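Local coordinates for protein toluene, o-xylene monooxygenase oxygenase subunit (Pseudomonas stutzeri, PDB 2INC) that probably forms part of the carboxylate-bridged diiron hydroxylase that uses dioxygen to hydroxylate toluene and o-xylene, at residues L97-H102 against G239-L243. Residue numbers count along the deposited sequence, not the author numbering.
Sequences LNDRGH and GDTLL
Leu97 (chi1 m, chi2 t) directs its CA-to-CB bond toward 239-243. Leu97 CD1 lies 3.8 Å from Leu242 CB, and Leu97 CA and Leu242 CA are 7.2 Å apart. Leu97 packs on Leu245 of the second subunit. Arg100 leaves the helix with positive phi. Gly101 (phi 71°) is the C-prime residue of a Schellman motif: Gly101 N bonds to Asn98 O (2.8 Å) and His102 N to Leu97 O (3.0 Å). Here the end of helix 76-99 meets the N-terminus of helix 241-268 in an all-helical hydroxylase subunit of the ferritin clan. His102 is chi1 t, with Leu242 CB over one ring face, a CH-pi contact 3.9 Å from the centroid. At the ring edge, His102 CE1 is 3.1 Å from Asp240 OD1. Asp240 is the N-cap; its OD1 accepts from Leu243 N (3.0 Å), while OD2 is hydrogen-bonded to Trp110 NE1. Gly239 ends the preceding helix in another Schellman motif. One water donates to His102 O (2.7 Å) and weakly to Gly239 O (3.4 Å).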
ATOM      1  N   LEU B  97      14.648 -27.123   6.311  1.00 36.96           N
ATOM      2  CA  LEU B  97      15.118 -28.496   6.146  1.00 35.97           C
ATOM      3  C   LEU B  97      16.645 -28.497   5.926  1.00 36.85           C
ATOM      4  O   LEU B  97      17.330 -29.402   6.408  1.00 37.39           O
ATOM      5  CB  LEU B  97      14.310 -29.252   5.059  1.00 36.92           C
ATOM      6  CG  LEU B  97      12.923 -29.707   5.565  1.00 36.28           C
ATOM      7  CD1 LEU B  97      12.060 -30.272   4.435  1.00 39.26           C
ATOM      8  CD2 LEU B  97      13.068 -30.758   6.647  1.00 37.91           C
ATOM      9  N   ASN B  98      17.186 -27.458   5.291  1.00 35.73           N
ATOM     10  CA  ASN B  98      18.617 -27.315   5.168  1.00 38.54           C
ATOM     11  C   ASN B  98      19.208 -27.154   6.570  1.00 40.11           C
ATOM     12  O   ASN B  98      20.281 -27.708   6.902  1.00 40.40           O
ATOM     13  CB  ASN B  98      18.931 -26.084   4.354  1.00 37.70           C
ATOM     14  CG  ASN B  98      20.359 -25.748   4.375  1.00 39.80           C
ATOM     15  OD1 ASN B  98      21.158 -26.254   3.575  1.00 43.72           O
ATOM     16  ND2 ASN B  98      20.727 -24.929   5.284  1.00 33.41           N
ATOM     17  N   ASP B  99      18.480 -26.423   7.407  1.00 41.46           N
ATOM     18  CA  ASP B  99      18.954 -26.146   8.771  1.00 44.38           C
ATOM     19  C   ASP B  99      19.446 -27.230   9.746  1.00 46.23           C
ATOM     20  O   ASP B  99      20.631 -27.272  10.004  1.00 48.56           O
ATOM     21  CB  ASP B  99      18.018 -25.194   9.535  1.00 43.38           C
ATOM     22  CG  ASP B  99      18.327 -23.712   9.303  1.00 43.64           C
ATOM     23  OD1 ASP B  99      17.403 -22.930   9.593  1.00 44.19           O
ATOM     24  OD2 ASP B  99      19.449 -23.293   8.864  1.00 40.64           O
ATOM     25  N   ARG B 100      18.672 -28.125  10.328  1.00 48.00           N
ATOM     26  CA  ARG B 100      18.213 -29.437   9.903  1.00 47.48           C
ATOM     27  C   ARG B 100      19.132 -30.480   9.270  1.00 46.69           C
ATOM     28  O   ARG B 100      19.227 -31.578   9.799  1.00 46.32           O
ATOM     29  CB  ARG B 100      16.813 -29.530   9.440  1.00 48.44           C
ATOM     30  CG  ARG B 100      16.327 -30.881   9.773  1.00 50.57           C
ATOM     31  CD  ARG B 100      15.019 -30.792  10.460  1.00 53.19           C
ATOM     32  NE  ARG B 100      14.157 -31.810   9.923  1.00 56.61           N
ATOM     33  CZ  ARG B 100      12.949 -32.078  10.392  1.00 58.30           C
ATOM     34  NH1 ARG B 100      12.222 -33.033   9.816  1.00 58.96           N
ATOM     35  NH2 ARG B 100      12.489 -31.401  11.440  1.00 58.31           N
ATOM     36  N   GLY B 101      19.774 -30.172   8.153  1.00 45.95           N
ATOM     37  CA  GLY B 101      20.638 -31.165   7.503  1.00 44.69           C
ATOM     38  C   GLY B 101      19.910 -32.338   6.841  1.00 43.96           C
ATOM     39  O   GLY B 101      20.464 -33.437   6.759  1.00 42.46           O
ATOM     40  N   HIS B 102      18.685 -32.097   6.345  1.00 42.60           N
ATOM     41  CA  HIS B 102      17.874 -33.104   5.633  1.00 41.89           C
ATOM     42  C   HIS B 102      18.606 -33.874   4.497  1.00 42.20           C
ATOM     43  O   HIS B 102      18.467 -35.088   4.342  1.00 41.64           O
ATOM     44  CB  HIS B 102      16.638 -32.377   5.060  1.00 41.50           C
ATOM     45  CG  HIS B 102      15.871 -33.162   4.053  1.00 40.60           C
ATOM     46  ND1 HIS B 102      16.250 -33.262   2.723  1.00 37.82           N
ATOM     47  CD2 HIS B 102      14.736 -33.888   4.179  1.00 39.38           C
ATOM     48  CE1 HIS B 102      15.398 -34.045   2.086  1.00 40.32           C
ATOM     49  NE2 HIS B 102      14.452 -34.414   2.936  1.00 38.10           N
ATOM     50  N   GLY B 239      12.343 -41.495   2.669  1.00 46.67           N
ATOM     51  CA  GLY B 239      12.962 -40.594   3.642  1.00 45.33           C
ATOM     52  C   GLY B 239      13.135 -39.158   3.184  1.00 45.46           C
ATOM     53  O   GLY B 239      13.538 -38.295   3.993  1.00 45.83           O
ATOM     54  N   ASP B 240      12.805 -38.880   1.912  1.00 43.69           N
ATOM     55  CA  ASP B 240      13.020 -37.544   1.349  1.00 42.97           C
ATOM     56  C   ASP B 240      11.798 -36.710   1.668  1.00 43.00           C
ATOM     57  O   ASP B 240      10.888 -36.595   0.845  1.00 43.07           O
ATOM     58  CB  ASP B 240      13.247 -37.598  -0.165  1.00 43.30           C
ATOM     59  CG  ASP B 240      13.846 -36.301  -0.716  1.00 42.98           C
ATOM     60  OD1 ASP B 240      13.624 -35.205  -0.137  1.00 41.16           O
ATOM     61  OD2 ASP B 240      14.567 -36.353  -1.726  1.00 38.26           O
ATOM     62  N   THR B 241      11.740 -36.125   2.861  1.00 41.53           N
ATOM     63  CA  THR B 241      10.507 -35.430   3.160  1.00 40.45           C
ATOM     64  C   THR B 241      10.401 -34.138   2.347  1.00 38.77           C
ATOM     65  O   THR B 241       9.300 -33.766   1.984  1.00 37.90           O
ATOM     66  CB  THR B 241      10.177 -35.275   4.710  1.00 42.11           C
ATOM     67  OG1 THR B 241      10.025 -33.896   5.079  1.00 44.40           O
ATOM     68  CG2 THR B 241      11.183 -36.009   5.585  1.00 39.99           C
ATOM     69  N   LEU B 242      11.527 -33.494   2.019  1.00 36.95           N
ATOM     70  CA  LEU B 242      11.481 -32.252   1.257  1.00 36.77           C
ATOM     71  C   LEU B 242      10.761 -32.527  -0.074  1.00 36.60           C
ATOM     72  O   LEU B 242       9.727 -31.912  -0.385  1.00 36.46           O
ATOM     73  CB  LEU B 242      12.916 -31.674   1.052  1.00 36.45           C
ATOM     74  CG  LEU B 242      13.091 -30.204   0.682  1.00 35.60           C
ATOM     75  CD1 LEU B 242      14.481 -29.790   1.000  1.00 42.27           C
ATOM     76  CD2 LEU B 242      12.917 -30.092  -0.793  1.00 40.11           C
ATOM     77  N   LEU B 243      11.251 -33.492  -0.851  1.00 35.45           N
ATOM     78  CA  LEU B 243      10.667 -33.690  -2.193  1.00 34.44           C
ATOM     79  C   LEU B 243       9.198 -34.137  -2.063  1.00 34.77           C
ATOM     80  O   LEU B 243       8.323 -33.731  -2.841  1.00 33.37           O
ATOM     81  CB  LEU B 243      11.498 -34.696  -2.995  1.00 35.41           C
ATOM     82  CG  LEU B 243      10.994 -34.931  -4.442  1.00 37.12           C
ATOM     83  CD1 LEU B 243      10.707 -33.641  -5.210  1.00 35.95           C
ATOM     84  CD2 LEU B 243      11.957 -35.804  -5.146  1.00 34.59           C
TER
HETATM   85  O   HOH W   1      16.345 -36.608   5.050  1.00 45.70           O